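Local coordinates for protein peptide ABC transporter permease (Staphylococcus hominis, PDB 6EXS) that transports thioalcohol-conjugated peptide precursors of human body malodour, and probably other peptides, across the bacterial membrane, probably coupled to protons as in other POT family carriers, at residues W27-F30 with S31-M35; V96-I99 with I100-C104; S117-F120 with I121-S125. One frame throughout, in Å; residues are numbered along the deposited sequence.

All three contacts are made within single helices, one turn against the next, and they show how the same backbone pattern carries different chemistry according to what surrounds it. Contact 1, on helix 16-44, is buried and polar, with a salt bridge, two waters and the bound conjugated peptide. Contact 2, on helix 74-106, is only partly buried: isoleucine and valine methyl groups meet near the surface, while His-102 and Ile-98 face inward and touch contact 1. Contact 3, on helix 110-137, is largely buried, but its phenylalanines lie against a monoolein chain. Helices 74-106 and 110-137 are successive in the chain, and contacts 2 and 3 pack directly together; contact 1 reaches contact 3 more sparingly, through Met-35 and Ile-121.

Contact 1. Residues W27-F30 with S31-M35; sequences WERF and SYYGM. With C3H (2-[[(2~{R})-2-azanyl-3-[(3~{S})-3-methyl-1-oxidanyl-hexan-3-yl]sulfanyl-propanoyl]amino]ethanoic acid), chain O.
Arg-29 and Tyr-32, three residues apart on one helix, lay their flat groups almost parallel, the guanidinium and ring planes only 7° apart. The two side chains run side by side, with Tyr-32 CD2 over a face of the guanidinium, and Arg-29 NH2 comes within 3.3 Å of Tyr-32 CG. Tyr-32 also makes a cation-pi contact with Lys-129. The neighbouring tyrosines meet differently: CD2 of Tyr-32 sits over the centre of the Tyr-33 ring, and N1 of the bound peptide lies 3.8 Å above the opposite face, toward the rim.

The charged part is a side-on salt bridge, in which Arg-29 uses NE and NH2 to hold both oxygens of Glu-28. NH2 to OE1 (3.0 Å) is nearly straight, lies in the guanidinium plane and meets the syn lone pair; NE to OE2 is shorter, at 2.8 Å, but tilted. These residues belong to the ExxER motif of the first transmembrane helix, a signature of POT carriers linked in the family to proton coupling.

Ser-31 OG, turned between its own N and carbonyl carbon (chi1 58°), donates to Trp-27 O at 2.7 Å in the carbonyl plane, while Ser-31 N reaches the same oxygen from above that plane. Water 1 donates to Glu-28 OE1 and weakly to Ser-31 OG. Water 2, in the guanidinium plane, accepts from Arg-29 NH1 at 2.8 Å and joins it to Tyr-33 OH, which itself stands 2.8 Å from ligand O2.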
ATOM      1  N   TRP A  27      -2.393 -15.439  -1.006  1.00 35.22           N
ATOM      2  CA  TRP A  27      -1.091 -15.877  -1.492  1.00 34.50           C
ATOM      3  C   TRP A  27      -0.297 -14.791  -2.206  1.00 38.98           C
ATOM      4  O   TRP A  27       0.936 -14.810  -2.135  1.00 38.41           O
ATOM      5  CB  TRP A  27      -1.225 -17.141  -2.342  1.00 33.73           C
ATOM      6  CG  TRP A  27      -1.505 -18.356  -1.495  1.00 34.76           C
ATOM      7  CD1 TRP A  27      -2.672 -19.053  -1.432  1.00 38.02           C
ATOM      8  CD2 TRP A  27      -0.645 -18.924  -0.493  1.00 34.41           C
ATOM      9  NE1 TRP A  27      -2.585 -20.044  -0.487  1.00 37.79           N
ATOM     10  CE2 TRP A  27      -1.350 -19.989   0.107  1.00 38.94           C
ATOM     11  CE3 TRP A  27       0.676 -18.666  -0.075  1.00 35.26           C
ATOM     12  CZ2 TRP A  27      -0.786 -20.790   1.111  1.00 38.07           C
ATOM     13  CZ3 TRP A  27       1.231 -19.455   0.924  1.00 36.52           C
ATOM     14  CH2 TRP A  27       0.507 -20.507   1.498  1.00 37.69           C
ATOM     15  N   GLU A  28      -0.976 -13.822  -2.840  1.00 35.68           N
ATOM     16  CA  GLU A  28      -0.300 -12.686  -3.463  1.00 34.94           C
ATOM     17  C   GLU A  28       0.153 -11.716  -2.367  1.00 37.44           C
ATOM     18  O   GLU A  28       1.259 -11.183  -2.453  1.00 37.95           O
ATOM     19  CB  GLU A  28      -1.208 -11.979  -4.487  1.00 36.44           C
ATOM     20  CG  GLU A  28      -0.476 -10.939  -5.331  1.00 44.61           C
ATOM     21  CD  GLU A  28      -0.330  -9.564  -4.706  1.00 50.02           C
ATOM     22  OE1 GLU A  28       0.754  -8.953  -4.844  1.00 45.02           O
ATOM     23  OE2 GLU A  28      -1.300  -9.102  -4.066  1.00 39.26           O
ATOM     24  N   ARG A  29      -0.703 -11.478  -1.352  1.00 32.27           N
ATOM     25  CA  ARG A  29      -0.371 -10.600  -0.234  1.00 32.00           C
ATOM     26  C   ARG A  29       0.686 -11.225   0.700  1.00 37.93           C
ATOM     27  O   ARG A  29       1.561 -10.503   1.188  1.00 36.64           O
ATOM     28  CB  ARG A  29      -1.627 -10.136   0.513  1.00 29.74           C
ATOM     29  CG  ARG A  29      -2.600  -9.304  -0.336  1.00 35.51           C
ATOM     30  CD  ARG A  29      -2.165  -7.858  -0.548  1.00 38.61           C
ATOM     31  NE  ARG A  29      -1.198  -7.766  -1.639  1.00 46.05           N
ATOM     32  CZ  ARG A  29      -0.456  -6.703  -1.916  1.00 61.53           C
ATOM     33  NH1 ARG A  29      -0.561  -5.598  -1.185  1.00 50.11           N
ATOM     34  NH2 ARG A  29       0.388  -6.727  -2.939  1.00 48.78           N
ATOM     35  N   PHE A  30       0.618 -12.574   0.914  1.00 36.03           N
ATOM     36  CA  PHE A  30       1.578 -13.367   1.686  1.00 36.26           C
ATOM     37  C   PHE A  30       2.962 -13.181   1.050  1.00 42.77           C
ATOM     38  O   PHE A  30       3.921 -12.789   1.726  1.00 44.09           O
ATOM     39  CB  PHE A  30       1.188 -14.863   1.646  1.00 38.42           C
ATOM     40  CG  PHE A  30       2.183 -15.812   2.276  1.00 40.21           C
ATOM     41  CD1 PHE A  30       3.253 -16.320   1.539  1.00 43.39           C
ATOM     42  CD2 PHE A  30       2.041 -16.218   3.598  1.00 42.03           C
ATOM     43  CE1 PHE A  30       4.193 -17.179   2.131  1.00 44.40           C
ATOM     44  CE2 PHE A  30       2.976 -17.086   4.184  1.00 45.06           C
ATOM     45  CZ  PHE A  30       4.048 -17.554   3.450  1.00 42.96           C
ATOM     46  N   SER A  31       3.056 -13.464  -0.259  1.00 38.65           N
ATOM     47  CA  SER A  31       4.305 -13.371  -0.993  1.00 37.67           C
ATOM     48  C   SER A  31       4.775 -11.920  -1.166  1.00 40.48           C
ATOM     49  O   SER A  31       5.989 -11.690  -1.101  1.00 41.72           O
ATOM     50  CB  SER A  31       4.210 -14.124  -2.312  1.00 41.12           C
ATOM     51  OG  SER A  31       3.148 -13.645  -3.118  1.00 52.43           O
ATOM     52  N   TYR A  32       3.842 -10.936  -1.310  1.00 34.02           N
ATOM     53  CA  TYR A  32       4.235  -9.524  -1.423  1.00 32.82           C
ATOM     54  C   TYR A  32       4.836  -9.016  -0.136  1.00 38.28           C
ATOM     55  O   TYR A  32       5.919  -8.427  -0.177  1.00 40.33           O
ATOM     56  CB  TYR A  32       3.082  -8.593  -1.829  1.00 33.31           C
ATOM     57  CG  TYR A  32       3.433  -7.115  -1.729  1.00 34.19           C
ATOM     58  CD1 TYR A  32       4.295  -6.515  -2.646  1.00 35.94           C
ATOM     59  CD2 TYR A  32       2.903  -6.317  -0.714  1.00 34.26           C
ATOM     60  CE1 TYR A  32       4.640  -5.167  -2.544  1.00 34.71           C
ATOM     61  CE2 TYR A  32       3.236  -4.965  -0.607  1.00 34.66           C
ATOM     62  CZ  TYR A  32       4.109  -4.395  -1.523  1.00 39.80           C
ATOM     63  OH  TYR A  32       4.416  -3.053  -1.448  1.00 38.62           O
ATOM     64  N   TYR A  33       4.132  -9.214   0.998  1.00 33.51           N
ATOM     65  CA  TYR A  33       4.587  -8.720   2.289  1.00 33.22           C
ATOM     66  C   TYR A  33       5.771  -9.499   2.837  1.00 37.85           C
ATOM     67  O   TYR A  33       6.572  -8.922   3.560  1.00 37.32           O
ATOM     68  CB  TYR A  33       3.435  -8.602   3.298  1.00 34.21           C
ATOM     69  CG  TYR A  33       2.561  -7.402   2.996  1.00 34.41           C
ATOM     70  CD1 TYR A  33       3.059  -6.106   3.107  1.00 36.23           C
ATOM     71  CD2 TYR A  33       1.265  -7.561   2.521  1.00 34.88           C
ATOM     72  CE1 TYR A  33       2.283  -5.000   2.770  1.00 38.14           C
ATOM     73  CE2 TYR A  33       0.476  -6.460   2.180  1.00 35.71           C
ATOM     74  CZ  TYR A  33       0.999  -5.183   2.291  1.00 45.65           C
ATOM     75  OH  TYR A  33       0.232  -4.090   1.991  1.00 49.49           O
ATOM     76  N   GLY A  34       5.916 -10.756   2.430  1.00 35.45           N
ATOM     77  CA  GLY A  34       7.035 -11.598   2.827  1.00 35.39           C
ATOM     78  C   GLY A  34       8.320 -11.147   2.170  1.00 40.02           C
ATOM     79  O   GLY A  34       9.350 -11.000   2.838  1.00 40.36           O
ATOM     80  N   MET A  35       8.250 -10.901   0.848  1.00 35.94           N
ATOM     81  CA  MET A  35       9.351 -10.375   0.030  1.00 35.09           C
ATOM     82  C   MET A  35       9.739  -8.979   0.577  1.00 38.81           C
ATOM     83  O   MET A  35      10.930  -8.704   0.737  1.00 38.75           O
ATOM     84  CB  MET A  35       8.883 -10.307  -1.446  1.00 36.80           C
ATOM     85  CG  MET A  35       9.825  -9.612  -2.409  1.00 38.94           C
ATOM     86  SD  MET A  35       9.742  -7.809  -2.362  1.00 41.50           S
ATOM     87  CE  MET A  35       7.935  -7.495  -2.842  1.00 37.49           C
TER
HETATM   88  O2  C3H O 514      -1.727  -4.372   3.910  0.75 69.54           O
HETATM   89  C11 C3H O 514      -2.074  -4.314   5.035  0.75 68.31           C
HETATM   90  O3  C3H O 514      -3.201  -3.819   5.409  0.75 68.52           O
HETATM   91  C10 C3H O 514      -1.249  -4.745   6.212  0.75 66.90           C
HETATM   92  N1  C3H O 514       0.172  -4.636   5.984  0.75 65.30           N
HETATM   93  C9  C3H O 514       0.823  -3.506   6.200  0.75 65.79           C
HETATM   94  O1  C3H O 514       0.449  -2.426   5.766  0.75 68.68           O
HETATM   95  C8  C3H O 514       2.064  -3.551   7.029  0.75 63.57           C
HETATM   96  N   C3H O 514       2.521  -4.929   7.131  0.75 63.93           N
HETATM   97  C7  C3H O 514       3.180  -2.727   6.385  0.75 63.34           C
HETATM   98  S   C3H O 514       3.514  -1.085   7.076  0.75 63.64           S
HETATM   99  C3  C3H O 514       4.202  -1.200   8.813  0.75 55.14           C
HETATM  100  C4  C3H O 514       5.559  -1.841   8.686  0.75 52.12           C
HETATM  101  C5  C3H O 514       3.179  -1.969   9.660  0.75 51.07           C
HETATM  102  C6  C3H O 514       3.602  -2.380  11.052  0.75 46.34           C
HETATM  103  O   C3H O 514       3.605  -3.760  11.218  0.75 41.31           O
HETATM  104  C2  C3H O 514       4.352   0.187   9.434  0.75 54.02           C
HETATM  105  C1  C3H O 514       3.512   0.443  10.674  0.75 51.79           C
HETATM  106  C   C3H O 514       3.740   1.827  11.217  0.75 50.23           C
HETATM  107  O   HOH W   1       3.297 -10.549  -4.596  1.00 35.80           O
HETATM  108  O   HOH W   2      -2.290  -4.224   0.543  1.00 43.93           O

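Contact 2. Residues V96-I99 with I100-C104; sequences VLII and IGHIC
Ile-99 O takes two backbone N-H groups from the following turn: that of Ile-103 at 3.0 Å, and, only weakly, that of His-102. Ile-103 also lays its side chain beside this carbonyl, its CG1 being 3.4 Å from Ile-99 O. Its chain then runs on to set CD1 against CG2 of Ile-99, 3.8 Å apart, a purely apolar meeting of methyl groups. One turn back, Val-96 and Ile-100 repeat the theme more loosely. Here CG1 of Val-96, anti to its own N (chi1 171°), approaches CD1 of Ile-100 to 4.1 Å.

The inward side reads differently. Ile-98 and His-102 lie alongside each other, pointing the same way, and Ile-98 CG2 touches both CD2 and NE2 of the imidazole at 3.7 Å. The ring carbon CD2 also stands 3.1 Å from Ile-98 O, the oxygen that accepts the His-102 N-H.

Within the bundle, Ile-98 and His-102 press on Met-189 and Ala-186 of helix 178-204 and on Glu-28, Ser-31 and Met-35 of helix 16-44. Ile-99 also reaches helix 178-204, at Met-189 and Leu-193, and Leu-97 packs against Leu-127 of helix 110-137, whereas Ile-103 lies on the surface.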
ATOM      1  N   VAL A  96       0.925 -13.261 -13.362  1.00 36.78           N
ATOM      2  CA  VAL A  96       2.039 -13.895 -14.080  1.00 36.17           C
ATOM      3  C   VAL A  96       3.272 -12.993 -13.954  1.00 40.17           C
ATOM      4  O   VAL A  96       4.339 -13.458 -13.552  1.00 40.61           O
ATOM      5  CB  VAL A  96       1.666 -14.223 -15.562  1.00 39.99           C
ATOM      6  CG1 VAL A  96       2.894 -14.677 -16.365  1.00 40.62           C
ATOM      7  CG2 VAL A  96       0.569 -15.279 -15.630  1.00 39.34           C
ATOM      8  N   LEU A  97       3.097 -11.690 -14.240  1.00 36.20           N
ATOM      9  CA  LEU A  97       4.140 -10.679 -14.124  1.00 35.25           C
ATOM     10  C   LEU A  97       4.711 -10.596 -12.696  1.00 40.39           C
ATOM     11  O   LEU A  97       5.933 -10.542 -12.546  1.00 40.80           O
ATOM     12  CB  LEU A  97       3.623  -9.326 -14.621  1.00 34.60           C
ATOM     13  CG  LEU A  97       3.423  -9.225 -16.138  1.00 39.63           C
ATOM     14  CD1 LEU A  97       2.724  -7.947 -16.502  1.00 39.61           C
ATOM     15  CD2 LEU A  97       4.753  -9.286 -16.890  1.00 43.74           C
ATOM     16  N   ILE A  98       3.833 -10.662 -11.653  1.00 35.95           N
ATOM     17  CA  ILE A  98       4.221 -10.655 -10.235  1.00 34.54           C
ATOM     18  C   ILE A  98       5.115 -11.884  -9.917  1.00 40.43           C
ATOM     19  O   ILE A  98       6.154 -11.711  -9.271  1.00 39.43           O
ATOM     20  CB  ILE A  98       2.984 -10.512  -9.294  1.00 35.89           C
ATOM     21  CG1 ILE A  98       2.433  -9.078  -9.324  1.00 34.49           C
ATOM     22  CG2 ILE A  98       3.295 -10.957  -7.846  1.00 35.42           C
ATOM     23  CD1 ILE A  98       0.984  -8.945  -8.874  1.00 40.28           C
ATOM     24  N   ILE A  99       4.735 -13.104 -10.407  1.00 38.49           N
ATOM     25  CA  ILE A  99       5.529 -14.341 -10.220  1.00 39.11           C
ATOM     26  C   ILE A  99       6.941 -14.195 -10.835  1.00 42.53           C
ATOM     27  O   ILE A  99       7.908 -14.695 -10.256  1.00 41.22           O
ATOM     28  CB  ILE A  99       4.802 -15.603 -10.758  1.00 43.47           C
ATOM     29  CG1 ILE A  99       3.500 -15.810 -10.010  1.00 44.95           C
ATOM     30  CG2 ILE A  99       5.669 -16.864 -10.612  1.00 45.77           C
ATOM     31  CD1 ILE A  99       2.473 -16.659 -10.695  1.00 58.18           C
ATOM     32  N   ILE A 100       7.046 -13.522 -12.014  1.00 38.92           N
ATOM     33  CA  ILE A 100       8.313 -13.305 -12.713  1.00 38.79           C
ATOM     34  C   ILE A 100       9.234 -12.448 -11.842  1.00 40.91           C
ATOM     35  O   ILE A 100      10.400 -12.799 -11.672  1.00 40.25           O
ATOM     36  CB  ILE A 100       8.114 -12.777 -14.166  1.00 42.49           C
ATOM     37  CG1 ILE A 100       7.290 -13.788 -15.007  1.00 43.20           C
ATOM     38  CG2 ILE A 100       9.464 -12.455 -14.846  1.00 43.63           C
ATOM     39  CD1 ILE A 100       6.792 -13.282 -16.423  1.00 48.07           C
ATOM     40  N   GLY A 101       8.668 -11.395 -11.239  1.00 36.37           N
ATOM     41  CA  GLY A 101       9.360 -10.508 -10.308  1.00 35.36           C
ATOM     42  C   GLY A 101       9.890 -11.237  -9.088  1.00 39.96           C
ATOM     43  O   GLY A 101      10.968 -10.921  -8.596  1.00 41.29           O
ATOM     44  N   HIS A 102       9.156 -12.228  -8.597  1.00 36.84           N
ATOM     45  CA  HIS A 102       9.595 -13.020  -7.456  1.00 37.04           C
ATOM     46  C   HIS A 102      10.723 -13.979  -7.867  1.00 42.17           C
ATOM     47  O   HIS A 102      11.640 -14.206  -7.071  1.00 42.02           O
ATOM     48  CB  HIS A 102       8.417 -13.762  -6.800  1.00 37.27           C
ATOM     49  CG  HIS A 102       7.494 -12.884  -6.001  1.00 39.82           C
ATOM     50  ND1 HIS A 102       7.843 -12.421  -4.744  1.00 40.89           N
ATOM     51  CD2 HIS A 102       6.236 -12.466  -6.280  1.00 41.27           C
ATOM     52  CE1 HIS A 102       6.807 -11.717  -4.317  1.00 39.64           C
ATOM     53  NE2 HIS A 102       5.818 -11.713  -5.207  1.00 40.16           N
ATOM     54  N   ILE A 103      10.676 -14.505  -9.116  1.00 38.84           N
ATOM     55  CA  ILE A 103      11.717 -15.394  -9.643  1.00 39.77           C
ATOM     56  C   ILE A 103      13.033 -14.600  -9.807  1.00 45.40           C
ATOM     57  O   ILE A 103      14.086 -15.109  -9.424  1.00 45.55           O
ATOM     58  CB  ILE A 103      11.259 -16.181 -10.914  1.00 43.58           C
ATOM     59  CG1 ILE A 103      10.133 -17.188 -10.551  1.00 44.04           C
ATOM     60  CG2 ILE A 103      12.427 -16.928 -11.582  1.00 44.83           C
ATOM     61  CD1 ILE A 103       9.231 -17.631 -11.717  1.00 49.07           C
ATOM     62  N   CYS A 104      12.957 -13.326 -10.282  1.00 42.14           N
ATOM     63  CA  CYS A 104      14.116 -12.425 -10.441  1.00 42.58           C
ATOM     64  C   CYS A 104      14.974 -12.400  -9.164  1.00 46.87           C
ATOM     65  O   CYS A 104      16.200 -12.520  -9.251  1.00 46.66           O
ATOM     66  CB  CYS A 104      13.675 -11.013 -10.828  1.00 42.31           C
ATOM     67  SG  CYS A 104      12.997 -10.864 -12.498  1.00 46.69           S
TER

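Contact 3. Residues S117-F120 with I121-S125; sequences SMFF and IIIGS. With OLC ((2R)-2,3-dihydroxypropyl (9Z)-octadec-9-enoate), chain E.
Transmembrane helix 110-137 carries here an aromatic pair, Phe-119 and Phe-120, on its lipid-facing side, and Phe-119 leans onto Ile-123 one turn on. The tip of the isoleucine, CD1, lies over a face of the Phe-119 ring, 3.5 Å from CE1. That ring is brought there by its first torsion, which sets CG anti to the backbone N (chi1 169°). Phe-119 CD2 in turn sits over the centre of the Phe-120 ring, and the acyl chain of a monoolein runs past both: C8 is 3.6 Å from Phe-119 CD2, and C11 is 3.7 Å from Phe-120 CE2.

Elsewhere on the turn, methyl groups meet backbone and hydroxyl. CD1 of Ile-122 rests 3.3 Å from Met-118 O, the carbonyl that also accepts the Ile-122 N-H. CD1 of Ile-121 touches Ser-117 OG at 3.7 Å. Ile-121 O is gripped twice by Ser-125, by N and by OG, from opposite faces of its plane.

On one flank the Ser-117 hydroxyl is hydrogen-bonded to Gly-101 O, and Phe-120 packs on Ile-100, both of helix 74-106; on another, Met-118, Ile-121 and Ile-122 gather round Tyr-66 of helix 56-72.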
ATOM      1  N   SER A 117      13.054  -7.278 -10.692  1.00 41.83           N
ATOM      2  CA  SER A 117      11.998  -7.768  -9.794  1.00 39.80           C
ATOM      3  C   SER A 117      11.006  -6.632  -9.509  1.00 44.42           C
ATOM      4  O   SER A 117       9.797  -6.833  -9.611  1.00 44.37           O
ATOM      5  CB  SER A 117      12.613  -8.248  -8.485  1.00 40.96           C
ATOM      6  OG  SER A 117      11.643  -8.530  -7.492  1.00 45.99           O
ATOM      7  N   MET A 118      11.528  -5.439  -9.151  1.00 42.26           N
ATOM      8  CA  MET A 118      10.737  -4.244  -8.862  1.00 41.96           C
ATOM      9  C   MET A 118       9.875  -3.869 -10.053  1.00 44.53           C
ATOM     10  O   MET A 118       8.687  -3.663  -9.875  1.00 43.27           O
ATOM     11  CB  MET A 118      11.641  -3.084  -8.440  1.00 45.12           C
ATOM     12  CG  MET A 118      11.967  -3.093  -6.957  1.00 49.36           C
ATOM     13  SD  MET A 118      13.261  -1.934  -6.450  1.00 55.72           S
ATOM     14  CE  MET A 118      12.588  -0.317  -7.107  1.00 53.10           C
ATOM     15  N   PHE A 119      10.459  -3.886 -11.269  1.00 40.90           N
ATOM     16  CA  PHE A 119       9.810  -3.591 -12.543  1.00 40.49           C
ATOM     17  C   PHE A 119       8.580  -4.499 -12.791  1.00 42.93           C
ATOM     18  O   PHE A 119       7.496  -3.981 -13.066  1.00 41.52           O
ATOM     19  CB  PHE A 119      10.838  -3.691 -13.701  1.00 42.93           C
ATOM     20  CG  PHE A 119      10.271  -3.663 -15.103  1.00 44.91           C
ATOM     21  CD1 PHE A 119       9.898  -2.463 -15.696  1.00 48.59           C
ATOM     22  CD2 PHE A 119      10.109  -4.837 -15.829  1.00 47.49           C
ATOM     23  CE1 PHE A 119       9.371  -2.440 -16.992  1.00 50.45           C
ATOM     24  CE2 PHE A 119       9.574  -4.815 -17.121  1.00 51.00           C
ATOM     25  CZ  PHE A 119       9.207  -3.618 -17.692  1.00 49.70           C
ATOM     26  N   PHE A 120       8.756  -5.835 -12.680  1.00 38.17           N
ATOM     27  CA  PHE A 120       7.686  -6.815 -12.894  1.00 36.68           C
ATOM     28  C   PHE A 120       6.604  -6.754 -11.807  1.00 38.43           C
ATOM     29  O   PHE A 120       5.419  -6.888 -12.120  1.00 36.93           O
ATOM     30  CB  PHE A 120       8.265  -8.236 -13.042  1.00 38.46           C
ATOM     31  CG  PHE A 120       8.938  -8.522 -14.367  1.00 40.25           C
ATOM     32  CD1 PHE A 120       8.194  -8.644 -15.534  1.00 43.25           C
ATOM     33  CD2 PHE A 120      10.310  -8.716 -14.439  1.00 42.60           C
ATOM     34  CE1 PHE A 120       8.814  -8.914 -16.756  1.00 45.04           C
ATOM     35  CE2 PHE A 120      10.932  -8.979 -15.663  1.00 46.44           C
ATOM     36  CZ  PHE A 120      10.179  -9.079 -16.813  1.00 45.07           C
ATOM     37  N   ILE A 121       7.002  -6.522 -10.533  1.00 34.18           N
ATOM     38  CA  ILE A 121       6.026  -6.425  -9.446  1.00 32.58           C
ATOM     39  C   ILE A 121       5.271  -5.080  -9.524  1.00 37.18           C
ATOM     40  O   ILE A 121       4.052  -5.098  -9.339  1.00 37.72           O
ATOM     41  CB  ILE A 121       6.608  -6.759  -8.045  1.00 34.57           C
ATOM     42  CG1 ILE A 121       6.974  -8.275  -7.982  1.00 34.86           C
ATOM     43  CG2 ILE A 121       5.625  -6.380  -6.900  1.00 33.16           C
ATOM     44  CD1 ILE A 121       8.028  -8.692  -6.913  1.00 39.98           C
ATOM     45  N   ILE A 122       5.941  -3.952  -9.880  1.00 33.46           N
ATOM     46  CA  ILE A 122       5.256  -2.653 -10.053  1.00 33.23           C
ATOM     47  C   ILE A 122       4.155  -2.779 -11.131  1.00 38.98           C
ATOM     48  O   ILE A 122       3.008  -2.422 -10.867  1.00 38.73           O
ATOM     49  CB  ILE A 122       6.218  -1.452 -10.316  1.00 36.13           C
ATOM     50  CG1 ILE A 122       6.984  -1.071  -9.039  1.00 35.36           C
ATOM     51  CG2 ILE A 122       5.443  -0.219 -10.865  1.00 37.94           C
ATOM     52  CD1 ILE A 122       8.328  -0.433  -9.289  1.00 39.10           C
ATOM     53  N   ILE A 123       4.508  -3.343 -12.306  1.00 36.57           N
ATOM     54  CA  ILE A 123       3.617  -3.522 -13.447  1.00 37.61           C
ATOM     55  C   ILE A 123       2.518  -4.546 -13.156  1.00 41.38           C
ATOM     56  O   ILE A 123       1.349  -4.268 -13.435  1.00 42.06           O
ATOM     57  CB  ILE A 123       4.406  -3.827 -14.759  1.00 42.03           C
ATOM     58  CG1 ILE A 123       5.285  -2.606 -15.134  1.00 42.67           C
ATOM     59  CG2 ILE A 123       3.427  -4.201 -15.915  1.00 44.08           C
ATOM     60  CD1 ILE A 123       5.964  -2.680 -16.427  1.00 50.94           C
ATOM     61  N   GLY A 124       2.903  -5.701 -12.611  1.00 35.97           N
ATOM     62  CA  GLY A 124       1.972  -6.757 -12.243  1.00 34.81           C
ATOM     63  C   GLY A 124       0.933  -6.294 -11.243  1.00 39.10           C
ATOM     64  O   GLY A 124      -0.256  -6.521 -11.462  1.00 39.80           O
ATOM     65  N   SER A 125       1.371  -5.618 -10.143  1.00 35.40           N
ATOM     66  CA  SER A 125       0.503  -5.081  -9.079  1.00 34.37           C
ATOM     67  C   SER A 125      -0.478  -4.005  -9.592  1.00 39.30           C
ATOM     68  O   SER A 125      -1.648  -4.019  -9.216  1.00 39.43           O
ATOM     69  CB  SER A 125       1.319  -4.562  -7.899  1.00 36.21           C
ATOM     70  OG  SER A 125       2.155  -5.579  -7.360  1.00 42.39           O
TER
HETATM   71  C10 OLC E 504      13.510  -6.805 -17.897  1.00 74.22           C
HETATM   72  C9  OLC E 504      13.301  -5.546 -17.540  1.00 73.26           C
HETATM   73  C11 OLC E 504      14.183  -7.877 -17.085  1.00 75.21           C
HETATM   74  C8  OLC E 504      13.694  -4.899 -16.244  1.00 72.82           C
HETATM   75  C24 OLC E 504      24.117  -2.257 -12.601  1.00 89.85           C
HETATM   76  C12 OLC E 504      14.177  -9.257 -17.738  1.00 76.58           C
HETATM   77  C7  OLC E 504      14.576  -3.665 -16.412  1.00 73.12           C
HETATM   78  C13 OLC E 504      14.703 -10.361 -16.831  1.00 76.55           C
HETATM   79  C6  OLC E 504      15.323  -3.257 -15.148  1.00 73.54           C
HETATM   80  C5  OLC E 504      16.643  -3.989 -14.922  1.00 74.71           C
HETATM   81  C4  OLC E 504      17.848  -3.347 -15.600  1.00 77.25           C
HETATM   82  C3  OLC E 504      18.543  -2.267 -14.778  1.00 79.49           C
HETATM   83  C2  OLC E 504      19.651  -2.813 -13.882  1.00 81.60           C
HETATM   84  C21 OLC E 504      22.030  -1.550 -11.334  1.00 86.64           C
HETATM   85  C1  OLC E 504      20.317  -1.790 -13.006  1.00 83.61           C
HETATM   86  C22 OLC E 504      23.419  -1.169 -11.806  1.00 88.98           C
HETATM   87  O19 OLC E 504      19.969  -0.642 -12.888  1.00 84.00           O
HETATM   88  O25 OLC E 504      24.522  -3.341 -11.771  1.00 89.26           O
HETATM   89  O23 OLC E 504      23.356   0.043 -12.564  1.00 90.03           O
HETATM   90  O20 OLC E 504      21.361  -2.328 -12.359  1.00 85.36           O